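Long-range contacts in 3',5'-cyclic-nucleotide phosphodiesterase 1 (Saccharomyces cerevisiae, PDB 4OJV), which belongs to the class-II phosphodiesterases of the metallo-hydrolase/oxidoreductase clan and carries two zinc ions in an alpha/beta fold: residues V2-I8 and F23-R29; K236-C242 and H272-V278; W261-A265 and N306-Y311. All coordinates share one frame; numbering follows the deposited sequence.

Interaction 1: V2-I8 and F23-R29; sequences VVFEITI and FILKPAR
Glu5 and Lys26 exchange two backbone hydrogen bonds, and Thr7 and Ile24 do the same two residues further along, the shortest being Thr7 N to Ile24 O at 2.8 Å. These antiparallel hydrogen-bonded pairs are interleaved with the non-hydrogen-bonded pairs Phe4-Pro27, Ile6-Leu25 and Ile8-Phe23. Beyond the strand, Ala28 N still reaches Val3 O (2.9 Å).

Charged and polar groups gather at the Val2/Arg29 end. Glu5 extends along Lys26 and over Ala28, and its two oxygens divide the work: OE1 accepts Arg29 N at 3.0 Å in an almost straight bond, while OE2 forms a salt bridge with Lys26 NZ at 3.1 Å. Both of these donors come from above the carboxylate plane. Two bends at the far end of the lysine (chi3 -77°, chi4 -64°) curl NZ back to where it meets both OE2 and Pro27 O; Thr30 O and Ser93 OG also bind it, and Ser91 OG bonds OE2. These polar neighbours probably offset part of the cost of burying the ion pair. Arg29 folds its guanidinium over the Ala28 methyl and gives NH1 to Val2 O (2.9 Å), with NH2 adding a weak bond to the same oxygen.

The two strands are consecutive in the chain and adjacent in one of the two mixed sheets of this metallo-beta-lactamase-like sandwich.

Apolar contacts line the face turned toward the other sheet. Leu25 CD2 lies beside Ile6 CG1 (3.7 Å), and Ile8 CD1 meets Phe23 CD1 obliquely at 3.7 Å. Ile239 and Val241 of strand 238-242 cover this layer, Ile239 against Phe4, Ile6 and Leu25, Val241 against Phe23. On the reverse face, Thr7 CB abuts Ile24 CB at 3.8 Å.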
# COMPACT_ATOMS: atom_id res chain seq x y z
N VAL A 2 4.07 3.67 32.97
CA VAL A 2 4.02 3.26 31.56
C VAL A 2 4.75 1.94 31.34
O VAL A 2 5.89 1.76 31.78
CB VAL A 2 4.57 4.36 30.62
CG1 VAL A 2 4.81 3.82 29.22
CG2 VAL A 2 3.61 5.54 30.58
N VAL A 3 4.07 1.03 30.66
CA VAL A 3 4.56 -0.32 30.41
C VAL A 3 4.76 -0.57 28.91
O VAL A 3 5.65 -1.33 28.54
CB VAL A 3 3.59 -1.36 31.04
CG1 VAL A 3 3.83 -2.77 30.53
CG2 VAL A 3 3.74 -1.34 32.56
N PHE A 4 3.93 0.06 28.08
CA PHE A 4 3.92 -0.21 26.63
C PHE A 4 4.26 1.02 25.82
O PHE A 4 3.81 2.13 26.12
CB PHE A 4 2.54 -0.69 26.19
CG PHE A 4 2.10 -1.98 26.83
CD1 PHE A 4 2.53 -3.20 26.34
CD2 PHE A 4 1.22 -1.96 27.91
CE1 PHE A 4 2.11 -4.39 26.92
CE2 PHE A 4 0.80 -3.15 28.50
CZ PHE A 4 1.24 -4.36 28.01
N GLU A 5 5.03 0.82 24.75
CA GLU A 5 5.19 1.83 23.70
C GLU A 5 4.52 1.31 22.44
O GLU A 5 4.83 0.20 21.98
CB GLU A 5 6.66 2.14 23.43
CG GLU A 5 7.35 2.83 24.59
CD GLU A 5 8.84 3.06 24.39
OE1 GLU A 5 9.49 3.56 25.34
OE2 GLU A 5 9.37 2.75 23.30
N ILE A 6 3.61 2.11 21.89
CA ILE A 6 2.86 1.72 20.69
C ILE A 6 3.16 2.73 19.60
O ILE A 6 2.81 3.90 19.72
CB ILE A 6 1.34 1.68 20.94
CG1 ILE A 6 0.97 0.76 22.12
CG2 ILE A 6 0.62 1.25 19.66
CD1 ILE A 6 -0.52 0.70 22.39
N THR A 7 3.82 2.28 18.53
CA THR A 7 4.09 3.14 17.39
C THR A 7 2.95 2.95 16.38
O THR A 7 2.72 1.84 15.90
CB THR A 7 5.42 2.80 16.70
OG1 THR A 7 6.47 2.67 17.68
CG2 THR A 7 5.80 3.89 15.71
N ILE A 8 2.26 4.03 16.06
CA ILE A 8 1.17 3.98 15.09
C ILE A 8 1.76 4.15 13.69
O ILE A 8 2.10 5.26 13.29
CB ILE A 8 0.11 5.07 15.35
CG1 ILE A 8 -0.32 5.06 16.83
CG2 ILE A 8 -1.07 4.88 14.41
CD1 ILE A 8 -1.07 3.84 17.28
N PHE A 23 0.31 -1.46 13.91
CA PHE A 23 0.81 -0.88 15.16
C PHE A 23 2.03 -1.67 15.60
O PHE A 23 2.02 -2.90 15.57
CB PHE A 23 -0.27 -0.95 16.24
CG PHE A 23 -1.62 -0.50 15.76
CD1 PHE A 23 -1.85 0.81 15.35
CD2 PHE A 23 -2.67 -1.40 15.68
CE1 PHE A 23 -3.10 1.21 14.88
CE2 PHE A 23 -3.92 -1.01 15.22
CZ PHE A 23 -4.13 0.30 14.83
N ILE A 24 3.11 -0.99 15.97
CA ILE A 24 4.30 -1.63 16.51
C ILE A 24 4.26 -1.55 18.03
O ILE A 24 3.93 -0.51 18.59
CB ILE A 24 5.59 -0.96 15.97
CG1 ILE A 24 5.66 -1.02 14.44
CG2 ILE A 24 6.84 -1.53 16.63
CD1 ILE A 24 5.64 -2.41 13.87
N LEU A 25 4.61 -2.65 18.69
CA LEU A 25 4.63 -2.71 20.15
C LEU A 25 6.01 -3.09 20.66
O LEU A 25 6.68 -3.96 20.09
CB LEU A 25 3.67 -3.78 20.66
CG LEU A 25 2.23 -3.81 20.15
CD1 LEU A 25 1.46 -4.97 20.77
CD2 LEU A 25 1.53 -2.49 20.43
N LYS A 26 6.41 -2.46 21.77
CA LYS A 26 7.58 -2.90 22.53
C LYS A 26 7.40 -2.48 23.98
O LYS A 26 6.60 -1.60 24.29
CB LYS A 26 8.88 -2.32 21.95
CG LYS A 26 8.97 -0.80 22.02
CD LYS A 26 10.32 -0.26 21.52
CE LYS A 26 11.46 -0.43 22.51
NZ LYS A 26 11.28 0.34 23.78
N PRO A 27 8.17 -3.10 24.90
CA PRO A 27 8.15 -2.63 26.28
C PRO A 27 8.67 -1.20 26.36
O PRO A 27 9.55 -0.80 25.59
CB PRO A 27 9.13 -3.58 26.98
CG PRO A 27 9.13 -4.82 26.14
CD PRO A 27 9.01 -4.30 24.73
N ALA A 28 8.12 -0.43 27.29
CA ALA A 28 8.61 0.92 27.51
C ALA A 28 10.08 0.93 27.94
O ALA A 28 10.54 0.03 28.65
CB ALA A 28 7.76 1.63 28.55
N ARG A 29 10.80 1.95 27.46
CA ARG A 29 12.15 2.31 27.95
C ARG A 29 13.31 1.44 27.47
O ARG A 29 14.41 1.95 27.30
CB ARG A 29 12.18 2.41 29.48
CG ARG A 29 11.31 3.52 30.05
CD ARG A 29 11.22 3.48 31.58
NE ARG A 29 10.56 2.26 32.06
CZ ARG A 29 9.25 2.11 32.20
NH1 ARG A 29 8.41 3.10 31.93
NH2 ARG A 29 8.77 0.94 32.64

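Interaction 2: K236-C242 and H272-V278; sequences KDCIIVC and HLKGILV
Strands 238-242 and 273-278 run almost exactly parallel, 3° apart with axes 4.7 Å from each other. Cys238 N donates to His272 O and Cys238 O accepts Lys274 N; Ile240 uses its N and O in the same way with Gly275 O and Leu277 N. Cys242 N then donates to Leu277 O in a more bent bond, and a water donates to Cys242 O and, weakly, to Leu277 O.

Just before the strands begin, Asp237 OD1 accepts His272 ND1 (2.8 Å) close to the imidazole plane, although carboxylate and ring are turned 58° apart. Lys236 CB sits over one face of the ring in a CH-pi contact. Three successive bends in Lys274, beginning at chi2 (-51°), carry NZ back over the carboxylate for a 2.8 Å salt bridge to Asp237 OD2; Leu369 O is a further partner of NZ.

Further along, Ile240 CD1 meets Leu273 CD1 at 3.6 Å, and its CG2 branch meets Ile276 CD1 at 3.9 Å, while Cys242 SG rests against Val278 CB. Val241 and Leu277 project from the other face, where Leu277 packs on Phe23 and Ile6. With helix 256-267 connecting the strands, the arrangement is a beta-alpha-beta crossover in the second sheet of the metallo-beta-lactamase-like fold.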
# COMPACT_ATOMS: atom_id res chain seq x y z
N LYS A 236 1.38 -6.91 35.15
CA LYS A 236 -0.01 -7.32 34.91
C LYS A 236 -0.79 -6.30 34.07
O LYS A 236 -1.98 -6.46 33.83
CB LYS A 236 -0.77 -7.66 36.22
CG LYS A 236 -0.08 -8.71 37.09
CD LYS A 236 0.11 -10.03 36.38
CE LYS A 236 0.89 -11.01 37.23
NZ LYS A 236 1.48 -12.09 36.40
N ASP A 237 -0.11 -5.25 33.61
CA ASP A 237 -0.74 -4.29 32.71
C ASP A 237 -0.99 -4.89 31.33
O ASP A 237 -0.20 -5.69 30.83
CB ASP A 237 0.10 -3.02 32.56
CG ASP A 237 -0.01 -2.09 33.76
OD1 ASP A 237 -0.75 -2.39 34.73
OD2 ASP A 237 0.65 -1.04 33.71
N CYS A 238 -2.11 -4.49 30.73
CA CYS A 238 -2.54 -5.01 29.44
C CYS A 238 -2.93 -3.91 28.48
O CYS A 238 -3.37 -2.82 28.89
CB CYS A 238 -3.78 -5.89 29.60
SG CYS A 238 -3.55 -7.29 30.71
N ILE A 239 -2.79 -4.20 27.20
CA ILE A 239 -3.43 -3.42 26.15
C ILE A 239 -4.24 -4.36 25.27
O ILE A 239 -3.91 -5.54 25.14
CB ILE A 239 -2.42 -2.60 25.31
CG1 ILE A 239 -1.31 -3.51 24.76
CG2 ILE A 239 -1.88 -1.42 26.11
CD1 ILE A 239 -0.39 -2.85 23.75
N ILE A 240 -5.30 -3.83 24.67
CA ILE A 240 -6.14 -4.57 23.74
C ILE A 240 -5.98 -3.90 22.38
O ILE A 240 -6.15 -2.70 22.26
CB ILE A 240 -7.62 -4.54 24.17
CG1 ILE A 240 -7.80 -5.24 25.52
CG2 ILE A 240 -8.51 -5.18 23.10
CD1 ILE A 240 -9.16 -5.04 26.15
N VAL A 241 -5.61 -4.69 21.37
CA VAL A 241 -5.40 -4.15 20.03
C VAL A 241 -6.32 -4.93 19.09
O VAL A 241 -6.20 -6.15 18.96
CB VAL A 241 -3.92 -4.24 19.59
CG1 VAL A 241 -3.73 -3.51 18.27
CG2 VAL A 241 -2.99 -3.66 20.65
N CYS A 242 -7.22 -4.21 18.43
CA CYS A 242 -8.36 -4.83 17.74
C CYS A 242 -8.26 -4.83 16.23
O CYS A 242 -7.80 -3.86 15.61
CB CYS A 242 -9.66 -4.10 18.12
SG CYS A 242 -10.01 -4.05 19.89
N HIS A 272 -5.43 -2.01 35.39
CA HIS A 272 -4.41 -2.68 34.56
C HIS A 272 -4.67 -2.60 33.07
O HIS A 272 -3.81 -2.97 32.28
CB HIS A 272 -4.22 -4.14 34.96
CG HIS A 272 -3.51 -4.31 36.29
ND1 HIS A 272 -2.22 -3.96 36.47
CD2 HIS A 272 -3.96 -4.81 37.51
CE1 HIS A 272 -1.87 -4.23 37.74
NE2 HIS A 272 -2.93 -4.75 38.37
N LEU A 273 -5.85 -2.12 32.67
CA LEU A 273 -6.16 -1.99 31.25
C LEU A 273 -5.69 -0.61 30.78
O LEU A 273 -6.35 0.40 31.03
CB LEU A 273 -7.65 -2.20 31.00
CG LEU A 273 -8.09 -2.17 29.52
CD1 LEU A 273 -7.31 -3.16 28.67
CD2 LEU A 273 -9.59 -2.40 29.41
N LYS A 274 -4.54 -0.58 30.11
CA LYS A 274 -3.86 0.68 29.82
C LYS A 274 -4.32 1.34 28.52
O LYS A 274 -4.03 2.50 28.28
CB LYS A 274 -2.34 0.50 29.81
CG LYS A 274 -1.77 -0.24 31.02
CD LYS A 274 -2.23 0.31 32.37
CE LYS A 274 -1.57 1.63 32.73
NZ LYS A 274 -0.09 1.49 32.75
N GLY A 275 -5.05 0.59 27.71
CA GLY A 275 -5.54 1.14 26.46
C GLY A 275 -6.26 0.09 25.65
O GLY A 275 -5.93 -1.10 25.71
N ILE A 276 -7.24 0.55 24.88
CA ILE A 276 -7.86 -0.26 23.84
C ILE A 276 -7.76 0.49 22.52
O ILE A 276 -8.21 1.63 22.43
CB ILE A 276 -9.31 -0.67 24.17
CG1 ILE A 276 -9.92 -1.46 23.01
CG2 ILE A 276 -10.16 0.53 24.56
CD1 ILE A 276 -11.12 -2.31 23.35
N LEU A 277 -7.16 -0.17 21.53
CA LEU A 277 -7.08 0.35 20.16
C LEU A 277 -8.17 -0.33 19.35
O LEU A 277 -8.08 -1.50 19.05
CB LEU A 277 -5.70 0.09 19.54
CG LEU A 277 -4.59 1.10 19.82
CD1 LEU A 277 -4.25 1.18 21.31
CD2 LEU A 277 -3.35 0.76 19.00
N VAL A 278 -9.22 0.42 19.03
CA VAL A 278 -10.41 -0.16 18.45
C VAL A 278 -10.97 0.77 17.38
O VAL A 278 -10.90 2.00 17.52
CB VAL A 278 -11.48 -0.48 19.53
CG1 VAL A 278 -11.90 0.76 20.29
CG2 VAL A 278 -12.69 -1.19 18.93
O HOH W 1 -7.48 -1.18 16.18

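Interaction 3: W261-A265 and N306-Y311; sequences WSYVA and NLNTLY
The indole of Trp261 carries Leu307 CB over one face, set toward the rim, and Leu307 CD2 comes in obliquely at 4.0 Å from CE3. Asn306 CB approaches CD1 of the same ring, also obliquely, while NE1 is hydrogen-bonded to Glu303 OE1, which should help to fix the turn of the indole. The second flat group, the Tyr311 ring, takes Ala265 over one face: CA stands 4.2 Å from the ring centroid, 28° off the normal, as a CH-pi contact. Val264 CG1 touches the phenol oxygen OH at 3.5 Å, and that hydroxyl is hydrogen-bonded to Ile268 O.

Between the rings the helices mesh through leucines and small side chains. Leu307, its CG anti to the backbone N (chi1 178°), directs CD1 toward Trp261 O and toward Val264 CG1, 4.1 Å away. Leu310 works at the outer margin: CD1 packs on Trp261 CB at 3.6 Å and lies close to Ser262, and CB meets Ala265 CB, also at 3.6 Å.

The axes of 261-265 and 306-311 pass 9.0 Å apart and cross at -39°. Underneath, Trp261 rests on Ile276 and Tyr311 on Leu273, so both helices lie on strand 273-279, as expected for the outer helical layer of an alpha/beta/beta/alpha sandwich.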
# COMPACT_ATOMS: atom_id res chain seq x y z
N TRP A 261 -15.70 -9.11 26.25
CA TRP A 261 -15.78 -8.14 27.35
C TRP A 261 -15.88 -8.82 28.68
O TRP A 261 -15.33 -8.33 29.67
CB TRP A 261 -16.93 -7.16 27.18
CG TRP A 261 -16.92 -6.39 25.88
CD1 TRP A 261 -17.96 -6.30 24.96
CD2 TRP A 261 -15.84 -5.57 25.32
NE1 TRP A 261 -17.60 -5.51 23.90
CE2 TRP A 261 -16.34 -5.04 24.05
CE3 TRP A 261 -14.55 -5.24 25.73
CZ2 TRP A 261 -15.57 -4.22 23.24
CZ3 TRP A 261 -13.78 -4.40 24.91
CH2 TRP A 261 -14.28 -3.91 23.69
N SER A 262 -16.58 -9.96 28.72
CA SER A 262 -16.69 -10.74 29.95
C SER A 262 -15.32 -11.24 30.40
O SER A 262 -14.98 -11.16 31.58
CB SER A 262 -17.65 -11.92 29.76
OG SER A 262 -18.97 -11.46 29.53
N TYR A 263 -14.52 -11.72 29.45
CA TYR A 263 -13.17 -12.18 29.76
C TYR A 263 -12.31 -11.05 30.30
O TYR A 263 -11.60 -11.21 31.30
CB TYR A 263 -12.52 -12.80 28.51
CG TYR A 263 -11.18 -13.44 28.76
CD1 TYR A 263 -10.01 -12.68 28.81
CD2 TYR A 263 -11.06 -14.82 28.94
CE1 TYR A 263 -8.78 -13.26 29.03
CE2 TYR A 263 -9.83 -15.41 29.16
CZ TYR A 263 -8.69 -14.63 29.21
OH TYR A 263 -7.46 -15.21 29.43
N VAL A 264 -12.39 -9.88 29.66
CA VAL A 264 -11.63 -8.71 30.09
C VAL A 264 -12.03 -8.31 31.52
O VAL A 264 -11.16 -8.15 32.39
CB VAL A 264 -11.82 -7.53 29.11
CG1 VAL A 264 -11.22 -6.25 29.66
CG2 VAL A 264 -11.20 -7.87 27.75
N ALA A 265 -13.33 -8.16 31.77
CA ALA A 265 -13.80 -7.74 33.09
C ALA A 265 -13.45 -8.76 34.18
O ALA A 265 -13.14 -8.37 35.31
CB ALA A 265 -15.30 -7.46 33.07
N ASN A 306 -21.31 -1.99 27.45
CA ASN A 306 -21.35 -3.39 27.88
C ASN A 306 -20.16 -3.74 28.78
O ASN A 306 -20.33 -4.37 29.83
CB ASN A 306 -21.44 -4.34 26.68
CG ASN A 306 -22.75 -4.22 25.93
OD1 ASN A 306 -23.73 -3.64 26.42
ND2 ASN A 306 -22.79 -4.78 24.73
N LEU A 307 -18.96 -3.31 28.38
CA LEU A 307 -17.79 -3.50 29.22
C LEU A 307 -17.97 -2.81 30.58
O LEU A 307 -17.63 -3.37 31.62
CB LEU A 307 -16.53 -2.99 28.52
CG LEU A 307 -15.23 -3.09 29.33
CD1 LEU A 307 -14.90 -4.53 29.71
CD2 LEU A 307 -14.07 -2.46 28.57
N ASN A 308 -18.49 -1.59 30.55
CA ASN A 308 -18.78 -0.84 31.76
C ASN A 308 -19.71 -1.59 32.71
O ASN A 308 -19.44 -1.68 33.91
CB ASN A 308 -19.37 0.52 31.40
CG ASN A 308 -19.56 1.40 32.61
OD1 ASN A 308 -18.64 1.58 33.40
ND2 ASN A 308 -20.75 1.98 32.74
N THR A 309 -20.79 -2.15 32.17
CA THR A 309 -21.75 -2.91 32.96
C THR A 309 -21.05 -4.10 33.62
O THR A 309 -21.32 -4.42 34.78
CB THR A 309 -22.94 -3.37 32.10
OG1 THR A 309 -23.62 -2.21 31.59
CG2 THR A 309 -23.93 -4.20 32.90
N LEU A 310 -20.15 -4.76 32.89
CA LEU A 310 -19.46 -5.93 33.42
C LEU A 310 -18.47 -5.58 34.54
O LEU A 310 -18.39 -6.29 35.55
CB LEU A 310 -18.78 -6.72 32.29
CG LEU A 310 -19.77 -7.42 31.34
CD1 LEU A 310 -19.09 -7.72 30.02
CD2 LEU A 310 -20.36 -8.68 31.96
N TYR A 311 -17.72 -4.49 34.37
CA TYR A 311 -16.84 -4.03 35.45
C TYR A 311 -17.67 -3.61 36.67
O TYR A 311 -17.24 -3.80 37.81
CB TYR A 311 -15.94 -2.89 34.99
CG TYR A 311 -14.64 -3.30 34.33
CD1 TYR A 311 -13.73 -4.13 34.98
CD2 TYR A 311 -14.30 -2.79 33.08
CE1 TYR A 311 -12.53 -4.47 34.38
CE2 TYR A 311 -13.10 -3.12 32.47
CZ TYR A 311 -12.22 -3.96 33.12
OH TYR A 311 -11.02 -4.28 32.52

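From the N terminus, interaction 1 comes first, pairing residues 2-8 with 23-29 and closing a short loop of 14 residues well before the others open. Interactions 2 and 3 cross: strand 238-242, helix 256-267, strand 273-279 and helix 297-311 alternate between them, so the loop closed by residues 236-242 and 272-278 contains the first helix of interaction 3, and the second helix follows it. In space they form successive layers. Interaction 1 belongs to one sheet and touches interaction 2 in the other, also through Val3 and Phe4 against Asp237. Interaction 2 in turn meets interaction 3 through Ile240 with Val264 as well as through strand 273-279, joining sheet to helices.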